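Long-range contacts in Thg1-like uncharacterized protein (Bacillus thuringiensis, PDB 4KGM), which probably acts as a tRNA nucleotidyltransferase of the Thg1-like family, using a polymerase palm-like catalytic domain that binds ATP and magnesium ions: residues A[24-29]-A[133-138]; A[56-61]-A[217-222]; A[78-83]-A[142-147]. One frame throughout, in Å; residues are numbered along the deposited sequence.

Contact 1. Residues A[24-29]-A[133-138]; sequences PVIVRI and QVLPQD
Val25 and Ile26 pair with Val134 and Gln133 on two antiparallel strands of the sheet in the polymerase palm-like domain, flanked by Pro24 and Leu135, with strand 128-134 at the edge of the sheet within this chain. Ile26 and Gln133 form a hydrogen-bonded pair: Ile26 N lies 3.0 Å from Gln133 O, whereas the return bond from Gln133 N to Ile26 O is weak at 3.1 Å. Beyond the ladder, Leu135 N still reaches Pro24 O at 3.0 Å, extending the pairing into the loop. The Pro24 ring leans on the carbonyl of Leu135, its CD 3.2 Å from Leu135 O, and its CG meets the CG of Gln137.

The non-hydrogen-bonded pair Val25 and Val134 turns one way, with Val25 CG2 and Val134 CG1 4.1 Å apart. On the other face, Ile26 has its CG1 beside the backbone N, and this CG1 meets Leu135 CD1 at 3.6 Å. Tyr143 of helix 140-160 covers both of these residues. Gln133 CG sits between its own N and carbonyl carbon (chi1 75°), where it touches Ile26 CB.

Farther out, other copies of the protein pack on this edge: Tyr15 of the second subunit and Pro20 of the third both touch Val134, and Glu12 of that second subunit forms a salt bridge with Arg28 NH2. One water joins the two strands beyond the ladder, accepting from Arg28 NH1 in the guanidinium plane at 2.8 Å and donating to Gln133 OE1 at 2.8 Å.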
ATOM      1  N   PRO A  24       8.677  -2.813  15.920  1.00 28.74           N
ATOM      2  CA  PRO A  24       8.562  -1.425  16.385  1.00 22.53           C
ATOM      3  C   PRO A  24       7.765  -0.529  15.442  1.00 21.14           C
ATOM      4  O   PRO A  24       7.991  -0.545  14.231  1.00 23.02           O
ATOM      5  CB  PRO A  24      10.017  -0.956  16.432  1.00 24.01           C
ATOM      6  CG  PRO A  24      10.790  -2.190  16.709  1.00 28.75           C
ATOM      7  CD  PRO A  24      10.069  -3.296  15.988  1.00 28.49           C
ATOM      8  N   VAL A  25       6.838   0.240  16.006  1.00 20.64           N
ATOM      9  CA  VAL A  25       6.062   1.212  15.243  1.00 20.32           C
ATOM     10  C   VAL A  25       6.380   2.633  15.705  1.00 22.69           C
ATOM     11  O   VAL A  25       6.418   2.912  16.904  1.00 22.82           O
ATOM     12  CB  VAL A  25       4.544   0.956  15.378  1.00 22.14           C
ATOM     13  CG1 VAL A  25       3.747   2.142  14.854  1.00 18.50           C
ATOM     14  CG2 VAL A  25       4.153  -0.320  14.648  1.00 23.70           C
ATOM     15  N   ILE A  26       6.618   3.523  14.748  1.00 20.59           N
ATOM     16  CA  ILE A  26       6.864   4.926  15.049  1.00 20.38           C
ATOM     17  C   ILE A  26       5.756   5.806  14.480  1.00 25.12           C
ATOM     18  O   ILE A  26       5.414   5.702  13.300  1.00 22.17           O
ATOM     19  CB  ILE A  26       8.217   5.396  14.481  1.00 22.93           C
ATOM     20  CG1 ILE A  26       9.370   4.678  15.183  1.00 18.62           C
ATOM     21  CG2 ILE A  26       8.366   6.902  14.633  1.00 24.54           C
ATOM     22  CD1 ILE A  26       9.506   5.036  16.641  1.00 26.32           C
ATOM     23  N   VAL A  27       5.196   6.666  15.327  1.00 27.24           N
ATOM     24  CA  VAL A  27       4.200   7.638  14.893  1.00 21.32           C
ATOM     25  C   VAL A  27       4.719   9.056  15.107  1.00 25.33           C
ATOM     26  O   VAL A  27       5.095   9.421  16.221  1.00 24.66           O
ATOM     27  CB  VAL A  27       2.885   7.482  15.673  1.00 24.73           C
ATOM     28  CG1 VAL A  27       1.882   8.541  15.233  1.00 27.78           C
ATOM     29  CG2 VAL A  27       2.314   6.086  15.481  1.00 28.16           C
ATOM     30  N   ARG A  28       4.747   9.852  14.043  1.00 22.08           N
ATOM     31  CA  ARG A  28       5.132  11.254  14.173  1.00 26.72           C
ATOM     32  C   ARG A  28       3.965  12.200  13.893  1.00 28.73           C
ATOM     33  O   ARG A  28       3.248  12.055  12.902  1.00 21.76           O
ATOM     34  CB  ARG A  28       6.342  11.607  13.295  1.00 26.31           C
ATOM     35  CG  ARG A  28       6.891  13.010  13.577  1.00 29.59           C
ATOM     36  CD  ARG A  28       8.284  13.242  12.997  1.00 32.84           C
ATOM     37  NE  ARG A  28       8.282  13.328  11.539  1.00 33.09           N
ATOM     38  CZ  ARG A  28       8.835  12.424  10.737  1.00 33.41           C
ATOM     39  NH1 ARG A  28       9.447  11.365  11.251  1.00 33.25           N
ATOM     40  NH2 ARG A  28       8.785  12.582   9.420  1.00 31.44           N
ATOM     41  N   ILE A  29       3.776  13.156  14.787  1.00 31.36           N
ATOM     42  CA  ILE A  29       2.734  14.157  14.647  1.00 30.02           C
ATOM     43  C   ILE A  29       3.391  15.525  14.523  1.00 27.10           C
ATOM     44  O   ILE A  29       4.212  15.888  15.342  1.00 27.20           O
ATOM     45  CB  ILE A  29       1.784  14.118  15.861  1.00 30.39           C
ATOM     46  CG1 ILE A  29       0.959  12.843  15.839  1.00 28.53           C
ATOM     47  CG2 ILE A  29       0.860  15.315  15.879  1.00 25.74           C
ATOM     48  CD1 ILE A  29       0.580  12.347  17.208  1.00 30.24           C
ATOM     49  N   GLN A 133       4.662   4.257  10.710  1.00 18.25           N
ATOM     50  CA  GLN A 133       5.607   3.415   9.990  1.00 17.06           C
ATOM     51  C   GLN A 133       6.153   2.338  10.913  1.00 19.21           C
ATOM     52  O   GLN A 133       5.881   2.345  12.115  1.00 19.19           O
ATOM     53  CB  GLN A 133       6.772   4.256   9.466  1.00 18.18           C
ATOM     54  CG  GLN A 133       7.763   4.658  10.544  1.00 17.19           C
ATOM     55  CD  GLN A 133       8.803   5.641  10.042  1.00 22.12           C
ATOM     56  OE1 GLN A 133       8.472   6.743   9.606  1.00 23.01           O
ATOM     57  NE2 GLN A 133      10.067   5.245  10.100  1.00 23.97           N
ATOM     58  N   VAL A 134       6.925   1.416  10.348  1.00 16.49           N
ATOM     59  CA  VAL A 134       7.633   0.427  11.151  1.00 19.05           C
ATOM     60  C   VAL A 134       9.139   0.630  11.036  1.00 20.41           C
ATOM     61  O   VAL A 134       9.626   1.269  10.100  1.00 18.12           O
ATOM     62  CB  VAL A 134       7.281  -1.021  10.741  1.00 22.25           C
ATOM     63  CG1 VAL A 134       5.803  -1.307  10.990  1.00 17.93           C
ATOM     64  CG2 VAL A 134       7.646  -1.266   9.286  1.00 17.37           C
ATOM     65  N   LEU A 135       9.871   0.087  12.001  1.00 17.74           N
ATOM     66  CA  LEU A 135      11.323   0.155  12.002  1.00 22.61           C
ATOM     67  C   LEU A 135      11.897  -1.144  12.533  1.00 23.93           C
ATOM     68  O   LEU A 135      11.335  -1.747  13.445  1.00 25.47           O
ATOM     69  CB  LEU A 135      11.812   1.313  12.876  1.00 21.46           C
ATOM     70  CG  LEU A 135      11.767   2.729  12.303  1.00 22.07           C
ATOM     71  CD1 LEU A 135      12.328   3.707  13.315  1.00 24.58           C
ATOM     72  CD2 LEU A 135      12.551   2.802  11.011  1.00 23.11           C
ATOM     73  N   PRO A 136      13.020  -1.589  11.957  1.00 31.39           N
ATOM     74  CA  PRO A 136      13.739  -2.719  12.552  1.00 27.68           C
ATOM     75  C   PRO A 136      14.283  -2.322  13.919  1.00 30.10           C
ATOM     76  O   PRO A 136      14.520  -1.137  14.159  1.00 31.44           O
ATOM     77  CB  PRO A 136      14.879  -2.978  11.561  1.00 28.33           C
ATOM     78  CG  PRO A 136      14.999  -1.728  10.758  1.00 30.62           C
ATOM     79  CD  PRO A 136      13.635  -1.127  10.702  1.00 23.42           C
ATOM     80  N   GLN A 137      14.468  -3.300  14.800  1.00 31.12           N
ATOM     81  CA  GLN A 137      14.902  -3.044  16.170  1.00 31.66           C
ATOM     82  C   GLN A 137      16.206  -2.251  16.273  1.00 34.43           C
ATOM     83  O   GLN A 137      16.354  -1.404  17.153  1.00 38.19           O
ATOM     84  CB  GLN A 137      15.028  -4.358  16.944  1.00 33.46           C
ATOM     85  CG  GLN A 137      13.699  -4.997  17.313  1.00 34.63           C
ATOM     86  CD  GLN A 137      13.870  -6.324  18.028  1.00 34.97           C
ATOM     87  OE1 GLN A 137      14.433  -7.270  17.478  1.00 33.41           O
ATOM     88  NE2 GLN A 137      13.389  -6.397  19.264  1.00 32.12           N
ATOM     89  N   ASP A 138      17.148  -2.520  15.374  1.00 35.66           N
ATOM     90  CA  ASP A 138      18.441  -1.844  15.427  1.00 37.56           C
ATOM     91  C   ASP A 138      18.443  -0.507  14.684  1.00 38.49           C
ATOM     92  O   ASP A 138      19.495  -0.016  14.273  1.00 34.26           O
ATOM     93  CB  ASP A 138      19.571  -2.755  14.924  1.00 35.83           C
ATOM     94  CG  ASP A 138      19.408  -3.163  13.467  1.00 37.34           C
ATOM     95  OD1 ASP A 138      20.211  -3.996  12.998  1.00 42.51           O
ATOM     96  OD2 ASP A 138      18.482  -2.669  12.787  1.00 36.76           O
TER
HETATM   97  O   HOH W   1      10.105   9.015   9.859  1.00 20.56           O

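Contact 2. Residues A[56-61]-A[217-222]; sequences TCKYLA and WSVDHE
Ala61 presses its methyl group onto the indole of Trp217, the central feature of a helix-on-sheet contact between helix 47-63 and the outermost strand 215-220. CB lies over the centre of the six-membered ring, 3.4 Å from its centroid and only 10° off the ring normal, a CH-pi contact made squarely on the face. The first torsion of Trp217 puts CG beside the backbone N, anti to the carbonyl carbon, and the indole beyond it presents this face to the alanine. The backbone of Ala61 takes part as well, its O lying 3.6 Å from Trp217 CZ2.

Lys58, one helical turn earlier, approaches differently. Its chain is extended beyond CG and passes over the strand backbone, with CE 3.6 Å from Trp217 O. The same CE meets Val219 CG2 at 4.2 Å, the two side chains crossing at about a right angle. At the far end, a water accepts from both Lys58 NZ (3.1 Å) and Val219 N (2.8 Å), bridging the amine to the strand backbone. Glu55 provides NZ with a further, long and weak ion pair.

The axes of residues 56-61 and 217-220 run roughly antiparallel, at 140°, and are 8.5 Å apart at closest approach. On the sheet side, Ala61 also touches Val70, and Trp217 and Val219 lean on strand 200-206. No direct hydrogen bond joins the two segments: between them the direct contact is apolar and CH-pi, while the lysine contributes its aliphatic chain and, through water, its charged end.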
ATOM      1  N   THR A  56       0.364  17.288  26.001  1.00 39.53           N
ATOM      2  CA  THR A  56      -0.150  16.542  24.863  1.00 38.01           C
ATOM      3  C   THR A  56       0.565  15.199  24.770  1.00 39.99           C
ATOM      4  O   THR A  56      -0.065  14.159  24.572  1.00 32.16           O
ATOM      5  CB  THR A  56       0.038  17.324  23.550  1.00 34.88           C
ATOM      6  OG1 THR A  56      -0.694  18.554  23.617  1.00 34.97           O
ATOM      7  CG2 THR A  56      -0.459  16.513  22.366  1.00 33.29           C
ATOM      8  N   CYS A  57       1.884  15.233  24.935  1.00 37.04           N
ATOM      9  CA  CYS A  57       2.704  14.028  24.899  1.00 36.21           C
ATOM     10  C   CYS A  57       2.290  13.010  25.956  1.00 33.91           C
ATOM     11  O   CYS A  57       2.328  11.807  25.713  1.00 36.99           O
ATOM     12  CB  CYS A  57       4.179  14.381  25.076  1.00 30.44           C
ATOM     13  SG  CYS A  57       4.931  15.181  23.649  1.00 36.45           S
ATOM     14  N   LYS A  58       1.903  13.499  27.129  1.00 34.40           N
ATOM     15  CA  LYS A  58       1.429  12.624  28.194  1.00 37.88           C
ATOM     16  C   LYS A  58       0.108  11.990  27.787  1.00 36.27           C
ATOM     17  O   LYS A  58      -0.072  10.778  27.898  1.00 36.50           O
ATOM     18  CB  LYS A  58       1.246  13.402  29.498  1.00 40.74           C
ATOM     19  CG  LYS A  58       2.533  13.940  30.109  1.00 43.98           C
ATOM     20  CD  LYS A  58       2.244  14.657  31.420  1.00 46.83           C
ATOM     21  CE  LYS A  58       3.515  15.161  32.082  1.00 48.15           C
ATOM     22  NZ  LYS A  58       3.230  15.796  33.400  1.00 49.37           N
ATOM     23  N   TYR A  59      -0.807  12.827  27.309  1.00 33.41           N
ATOM     24  CA  TYR A  59      -2.136  12.396  26.888  1.00 32.52           C
ATOM     25  C   TYR A  59      -2.068  11.314  25.812  1.00 34.83           C
ATOM     26  O   TYR A  59      -2.881  10.392  25.797  1.00 29.03           O
ATOM     27  CB  TYR A  59      -2.927  13.603  26.379  1.00 27.37           C
ATOM     28  CG  TYR A  59      -4.356  13.312  25.982  1.00 28.13           C
ATOM     29  CD1 TYR A  59      -5.317  13.011  26.939  1.00 21.88           C
ATOM     30  CD2 TYR A  59      -4.750  13.361  24.651  1.00 26.91           C
ATOM     31  CE1 TYR A  59      -6.626  12.754  26.579  1.00 24.20           C
ATOM     32  CE2 TYR A  59      -6.059  13.105  24.281  1.00 22.78           C
ATOM     33  CZ  TYR A  59      -6.992  12.803  25.248  1.00 25.02           C
ATOM     34  OH  TYR A  59      -8.295  12.550  24.883  1.00 31.98           O
ATOM     35  N   LEU A  60      -1.089  11.434  24.920  1.00 30.95           N
ATOM     36  CA  LEU A  60      -0.899  10.463  23.848  1.00 33.02           C
ATOM     37  C   LEU A  60      -0.422   9.121  24.394  1.00 35.11           C
ATOM     38  O   LEU A  60      -0.976   8.073  24.065  1.00 30.19           O
ATOM     39  CB  LEU A  60       0.100  10.993  22.816  1.00 30.48           C
ATOM     40  CG  LEU A  60      -0.392  12.119  21.905  1.00 30.74           C
ATOM     41  CD1 LEU A  60       0.770  12.755  21.162  1.00 31.62           C
ATOM     42  CD2 LEU A  60      -1.427  11.592  20.924  1.00 27.08           C
ATOM     43  N   ALA A  61       0.606   9.165  25.235  1.00 29.62           N
ATOM     44  CA  ALA A  61       1.197   7.954  25.790  1.00 27.04           C
ATOM     45  C   ALA A  61       0.212   7.197  26.675  1.00 32.83           C
ATOM     46  O   ALA A  61       0.266   5.972  26.767  1.00 33.08           O
ATOM     47  CB  ALA A  61       2.459   8.292  26.566  1.00 32.58           C
ATOM     48  N   TRP A 217       3.333   8.954  33.436  1.00 42.04           N
ATOM     49  CA  TRP A 217       4.157   9.522  32.380  1.00 43.34           C
ATOM     50  C   TRP A 217       4.665  10.889  32.815  1.00 44.15           C
ATOM     51  O   TRP A 217       3.889  11.735  33.258  1.00 42.07           O
ATOM     52  CB  TRP A 217       3.365   9.631  31.076  1.00 44.90           C
ATOM     53  CG  TRP A 217       2.926   8.304  30.538  1.00 40.42           C
ATOM     54  CD1 TRP A 217       1.746   7.668  30.787  1.00 40.40           C
ATOM     55  CD2 TRP A 217       3.668   7.444  29.664  1.00 37.19           C
ATOM     56  NE1 TRP A 217       1.703   6.467  30.119  1.00 39.18           N
ATOM     57  CE2 TRP A 217       2.871   6.306  29.422  1.00 41.06           C
ATOM     58  CE3 TRP A 217       4.925   7.527  29.058  1.00 42.08           C
ATOM     59  CZ2 TRP A 217       3.291   5.260  28.604  1.00 33.19           C
ATOM     60  CZ3 TRP A 217       5.341   6.487  28.245  1.00 41.13           C
ATOM     61  CH2 TRP A 217       4.526   5.369  28.026  1.00 37.32           C
ATOM     62  N   SER A 218       5.971  11.101  32.693  1.00 41.21           N
ATOM     63  CA  SER A 218       6.584  12.335  33.167  1.00 41.43           C
ATOM     64  C   SER A 218       7.586  12.891  32.167  1.00 44.18           C
ATOM     65  O   SER A 218       8.119  12.159  31.334  1.00 45.72           O
ATOM     66  CB  SER A 218       7.275  12.104  34.512  1.00 46.12           C
ATOM     67  OG  SER A 218       6.371  11.578  35.469  1.00 57.73           O
ATOM     68  N   VAL A 219       7.839  14.191  32.257  1.00 48.53           N
ATOM     69  CA  VAL A 219       8.846  14.828  31.423  1.00 40.14           C
ATOM     70  C   VAL A 219      10.218  14.624  32.048  1.00 53.44           C
ATOM     71  O   VAL A 219      10.437  14.971  33.209  1.00 53.76           O
ATOM     72  CB  VAL A 219       8.587  16.338  31.278  1.00 44.52           C
ATOM     73  CG1 VAL A 219       9.642  16.971  30.382  1.00 45.20           C
ATOM     74  CG2 VAL A 219       7.193  16.592  30.733  1.00 40.25           C
ATOM     75  N   ASP A 220      11.138  14.048  31.283  1.00 57.69           N
ATOM     76  CA  ASP A 220      12.502  13.863  31.757  1.00 56.51           C
ATOM     77  C   ASP A 220      13.406  14.956  31.201  1.00 62.13           C
ATOM     78  O   ASP A 220      13.807  14.909  30.038  1.00 60.33           O
ATOM     79  CB  ASP A 220      13.038  12.486  31.364  1.00 55.87           C
ATOM     80  CG  ASP A 220      14.436  12.232  31.897  1.00 62.19           C
ATOM     81  OD1 ASP A 220      14.737  12.692  33.019  1.00 65.70           O
ATOM     82  OD2 ASP A 220      15.236  11.579  31.194  1.00 62.79           O
ATOM     83  N   HIS A 221      13.719  15.942  32.036  1.00 64.76           N
ATOM     84  CA  HIS A 221      14.583  17.042  31.624  1.00 59.01           C
ATOM     85  C   HIS A 221      16.050  16.629  31.665  1.00 59.40           C
ATOM     86  O   HIS A 221      16.930  17.375  31.237  1.00 62.53           O
ATOM     87  CB  HIS A 221      14.337  18.276  32.493  1.00 57.70           C
ATOM     88  CG  HIS A 221      12.956  18.839  32.360  1.00 51.00           C
ATOM     89  ND1 HIS A 221      12.581  19.650  31.310  1.00 51.79           N
ATOM     90  CD2 HIS A 221      11.858  18.702  33.140  1.00 48.92           C
ATOM     91  CE1 HIS A 221      11.313  19.991  31.450  1.00 48.81           C
ATOM     92  NE2 HIS A 221      10.850  19.429  32.552  1.00 53.11           N
ATOM     93  N   GLU A 222      16.301  15.431  32.184  1.00 57.75           N
ATOM     94  CA  GLU A 222      17.636  14.852  32.167  1.00 59.88           C
ATOM     95  C   GLU A 222      17.754  13.872  31.003  1.00 62.57           C
ATOM     96  O   GLU A 222      18.574  12.954  31.033  1.00 55.76           O
ATOM     97  CB  GLU A 222      17.934  14.144  33.490  1.00 59.22           C
TER
HETATM   98  O   HOH W   2       6.321  15.886  33.887  1.00 37.86           O

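Contact 3. Residues A[78-83]-A[142-147]; sequences SILITN and NYFIWR
Ser78, the residue most covered here, meets Tyr143 through a short hydrogen bond between OG and OH of 2.6 Å. A chi1 of -70° sets OG anti to the carbonyl carbon, where it reaches the phenol oxygen, and Ser78 CB lies at the edge of the tyrosine ring, in plane, 3.7 Å from Tyr143 CE2. Arg28 NH1 donates a second hydrogen bond to the phenol oxygen, so this buried hydroxyl is held both by strand 76-81 and by its neighbour 25-31.

Phe144 is the next most covered. Although its CB does not aim straight at the strand, the end of the ring comes nearer, and CZ reaches Leu80 CB at 3.7 Å; that methylene sits at the ring edge, near its plane. Ser78 CB adds a looser approach, 4.4 Å from Phe144 CE1. A face of the phenylalanine ring is covered by Tyr143, whose CD2 stands 3.8 Å above the plane over the centre. A face of the Tyr143 ring receives Arg147 CG toward its rim. The arginine brings CD to 4.0 Å from Ser78 OG, while its NH1 forms a salt bridge with Glu76, at the start of the same strand.

The segment axes are close to antiparallel, at 173°, and lie 10.8 Å apart at closest approach. Helix 140-160 packs on one face of the palm-like sheet, its side chains touching three adjacent strands: besides 76-81, Tyr143 extends to strand 25-31 and Phe144 touches Leu69 and Tyr71 of strand 67-73. Helix 231-237 adds Val233 against Phe144 and Phe236 against Leu80.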
ATOM      1  N   SER A  78       7.110  12.519  18.193  1.00 30.19           N
ATOM      2  CA  SER A  78       7.366  11.146  17.774  1.00 26.61           C
ATOM      3  C   SER A  78       7.010  10.174  18.890  1.00 30.65           C
ATOM      4  O   SER A  78       7.358  10.394  20.049  1.00 30.42           O
ATOM      5  CB  SER A  78       8.827  10.960  17.361  1.00 24.95           C
ATOM      6  OG  SER A  78       9.106  11.630  16.145  1.00 31.61           O
ATOM      7  N   ILE A  79       6.315   9.098  18.533  1.00 25.56           N
ATOM      8  CA  ILE A  79       5.890   8.104  19.512  1.00 27.84           C
ATOM      9  C   ILE A  79       6.368   6.707  19.128  1.00 31.16           C
ATOM     10  O   ILE A  79       6.119   6.241  18.014  1.00 28.02           O
ATOM     11  CB  ILE A  79       4.359   8.085  19.653  1.00 26.64           C
ATOM     12  CG1 ILE A  79       3.833   9.500  19.912  1.00 27.05           C
ATOM     13  CG2 ILE A  79       3.936   7.127  20.760  1.00 24.67           C
ATOM     14  CD1 ILE A  79       2.337   9.638  19.751  1.00 29.07           C
ATOM     15  N   LEU A  80       7.064   6.046  20.051  1.00 27.07           N
ATOM     16  CA  LEU A  80       7.508   4.673  19.839  1.00 25.71           C
ATOM     17  C   LEU A  80       6.483   3.685  20.378  1.00 25.55           C
ATOM     18  O   LEU A  80       6.187   3.673  21.574  1.00 24.81           O
ATOM     19  CB  LEU A  80       8.862   4.423  20.507  1.00 25.97           C
ATOM     20  CG  LEU A  80       9.266   2.949  20.639  1.00 24.33           C
ATOM     21  CD1 LEU A  80       9.439   2.299  19.273  1.00 26.71           C
ATOM     22  CD2 LEU A  80      10.528   2.797  21.469  1.00 22.83           C
ATOM     23  N   ILE A  81       5.947   2.857  19.487  1.00 23.32           N
ATOM     24  CA  ILE A  81       4.975   1.843  19.874  1.00 24.65           C
ATOM     25  C   ILE A  81       5.527   0.445  19.617  1.00 23.79           C
ATOM     26  O   ILE A  81       6.030   0.159  18.530  1.00 25.76           O
ATOM     27  CB  ILE A  81       3.656   2.002  19.095  1.00 21.33           C
ATOM     28  CG1 ILE A  81       3.199   3.463  19.105  1.00 20.20           C
ATOM     29  CG2 ILE A  81       2.582   1.102  19.677  1.00 22.43           C
ATOM     30  CD1 ILE A  81       1.966   3.715  18.269  1.00 19.44           C
ATOM     31  N   THR A  82       5.443  -0.416  20.624  1.00 19.72           N
ATOM     32  CA  THR A  82       5.837  -1.811  20.468  1.00 33.16           C
ATOM     33  C   THR A  82       4.638  -2.712  20.725  1.00 26.79           C
ATOM     34  O   THR A  82       3.806  -2.416  21.582  1.00 25.00           O
ATOM     35  CB  THR A  82       6.982  -2.204  21.424  1.00 31.52           C
ATOM     36  OG1 THR A  82       6.528  -2.121  22.780  1.00 30.31           O
ATOM     37  CG2 THR A  82       8.182  -1.291  21.227  1.00 22.68           C
ATOM     38  N   ASN A  83       4.551  -3.810  19.981  1.00 29.56           N
ATOM     39  CA  ASN A  83       3.422  -4.725  20.099  1.00 27.26           C
ATOM     40  C   ASN A  83       3.859  -6.180  20.235  1.00 31.80           C
ATOM     41  O   ASN A  83       3.137  -7.091  19.830  1.00 31.81           O
ATOM     42  CB  ASN A  83       2.493  -4.575  18.895  1.00 20.78           C
ATOM     43  CG  ASN A  83       3.223  -4.741  17.577  1.00 26.62           C
ATOM     44  OD1 ASN A  83       4.412  -5.066  17.548  1.00 23.26           O
ATOM     45  ND2 ASN A  83       2.514  -4.518  16.473  1.00 24.87           N
ATOM     46  N   ASN A 142      18.534   4.804  16.362  1.00 33.23           N
ATOM     47  CA  ASN A 142      18.958   5.648  15.252  1.00 33.98           C
ATOM     48  C   ASN A 142      17.876   6.625  14.786  1.00 35.71           C
ATOM     49  O   ASN A 142      18.187   7.677  14.227  1.00 39.73           O
ATOM     50  CB  ASN A 142      19.445   4.795  14.077  1.00 35.77           C
ATOM     51  CG  ASN A 142      20.792   4.149  14.340  1.00 37.26           C
ATOM     52  OD1 ASN A 142      20.903   2.926  14.411  1.00 43.82           O
ATOM     53  ND2 ASN A 142      21.825   4.970  14.479  1.00 44.62           N
ATOM     54  N   TYR A 143      16.611   6.283  15.014  1.00 37.73           N
ATOM     55  CA  TYR A 143      15.518   7.181  14.656  1.00 36.67           C
ATOM     56  C   TYR A 143      15.509   8.424  15.539  1.00 34.54           C
ATOM     57  O   TYR A 143      15.438   9.549  15.043  1.00 31.65           O
ATOM     58  CB  TYR A 143      14.155   6.485  14.746  1.00 26.43           C
ATOM     59  CG  TYR A 143      13.002   7.454  14.582  1.00 22.98           C
ATOM     60  CD1 TYR A 143      12.615   7.893  13.323  1.00 20.19           C
ATOM     61  CD2 TYR A 143      12.320   7.948  15.687  1.00 23.87           C
ATOM     62  CE1 TYR A 143      11.575   8.788  13.168  1.00 19.44           C
ATOM     63  CE2 TYR A 143      11.281   8.844  15.540  1.00 20.88           C
ATOM     64  CZ  TYR A 143      10.913   9.260  14.280  1.00 20.91           C
ATOM     65  OH  TYR A 143       9.875  10.152  14.130  1.00 29.06           O
ATOM     66  N   PHE A 144      15.560   8.212  16.849  1.00 32.56           N
ATOM     67  CA  PHE A 144      15.542   9.314  17.801  1.00 37.18           C
ATOM     68  C   PHE A 144      16.841  10.117  17.754  1.00 40.06           C
ATOM     69  O   PHE A 144      16.837  11.330  17.965  1.00 36.96           O
ATOM     70  CB  PHE A 144      15.262   8.799  19.214  1.00 32.15           C
ATOM     71  CG  PHE A 144      13.906   8.168  19.366  1.00 33.91           C
ATOM     72  CD1 PHE A 144      12.772   8.956  19.490  1.00 32.71           C
ATOM     73  CD2 PHE A 144      13.765   6.790  19.378  1.00 33.80           C
ATOM     74  CE1 PHE A 144      11.521   8.379  19.626  1.00 38.36           C
ATOM     75  CE2 PHE A 144      12.516   6.207  19.515  1.00 30.24           C
ATOM     76  CZ  PHE A 144      11.393   7.002  19.639  1.00 31.32           C
ATOM     77  N   ILE A 145      17.949   9.434  17.473  1.00 38.98           N
ATOM     78  CA  ILE A 145      19.223  10.106  17.245  1.00 39.83           C
ATOM     79  C   ILE A 145      19.091  11.039  16.047  1.00 43.56           C
ATOM     80  O   ILE A 145      19.599  12.161  16.055  1.00 44.22           O
ATOM     81  CB  ILE A 145      20.358   9.094  16.984  1.00 40.18           C
ATOM     82  CG1 ILE A 145      20.660   8.293  18.250  1.00 36.51           C
ATOM     83  CG2 ILE A 145      21.619   9.805  16.511  1.00 41.41           C
ATOM     84  CD1 ILE A 145      21.626   7.149  18.034  1.00 37.92           C
ATOM     85  N   TRP A 146      18.389  10.566  15.021  1.00 38.40           N
ATOM     86  CA  TRP A 146      18.133  11.361  13.828  1.00 34.80           C
ATOM     87  C   TRP A 146      17.238  12.547  14.159  1.00 40.27           C
ATOM     88  O   TRP A 146      17.378  13.625  13.581  1.00 43.88           O
ATOM     89  CB  TRP A 146      17.489  10.488  12.751  1.00 36.34           C
ATOM     90  CG  TRP A 146      17.071  11.222  11.517  1.00 31.45           C
ATOM     91  CD1 TRP A 146      17.842  12.043  10.749  1.00 34.31           C
ATOM     92  CD2 TRP A 146      15.787  11.170  10.885  1.00 30.39           C
ATOM     93  NE1 TRP A 146      17.114  12.521   9.687  1.00 36.26           N
ATOM     94  CE2 TRP A 146      15.848  11.998   9.747  1.00 35.93           C
ATOM     95  CE3 TRP A 146      14.588  10.509  11.176  1.00 33.87           C
ATOM     96  CZ2 TRP A 146      14.758  12.183   8.897  1.00 30.71           C
ATOM     97  CZ3 TRP A 146      13.506  10.695  10.331  1.00 31.22           C
ATOM     98  CH2 TRP A 146      13.599  11.525   9.205  1.00 32.20           C
ATOM     99  N   ARG A 147      16.325  12.345  15.103  1.00 37.66           N
ATOM    100  CA  ARG A 147      15.401  13.397  15.513  1.00 41.02           C
ATOM    101  C   ARG A 147      16.074  14.431  16.412  1.00 43.20           C
ATOM    102  O   ARG A 147      15.764  15.620  16.339  1.00 40.23           O
ATOM    103  CB  ARG A 147      14.182  12.796  16.213  1.00 37.18           C
ATOM    104  CG  ARG A 147      13.260  12.001  15.296  1.00 36.86           C
ATOM    105  CD  ARG A 147      12.473  12.914  14.370  1.00 35.99           C
ATOM    106  NE  ARG A 147      13.151  13.157  13.100  1.00 35.76           N
ATOM    107  CZ  ARG A 147      12.802  14.107  12.239  1.00 43.63           C
ATOM    108  NH1 ARG A 147      11.790  14.917  12.515  1.00 40.28           N
ATOM    109  NH2 ARG A 147      13.472  14.255  11.104  1.00 49.69           N
TER

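Overall arrangement
All three contacts involve one six-stranded antiparallel sheet. Contacts 1 and 3 adjoin, their centres about 6 Å apart, because strands 25-31 and 76-81 are neighbours. Contact 2 is more distant, its centre about 18 and 14 Å from those of contacts 1 and 3, yet Leu60 touches both Ile29 and Ile79. Helices 47-63 and 140-160 lie on opposite faces of the sheet. Along the chain, contact 1 alternates with each of the others, whereas contact 3 falls wholly between the segments of contact 2. Contacts 1 and 2 involve the two outermost strands, and contact 3 covers the middle, so that distant sequence regions build the palm-like domain carrying ATP and magnesium.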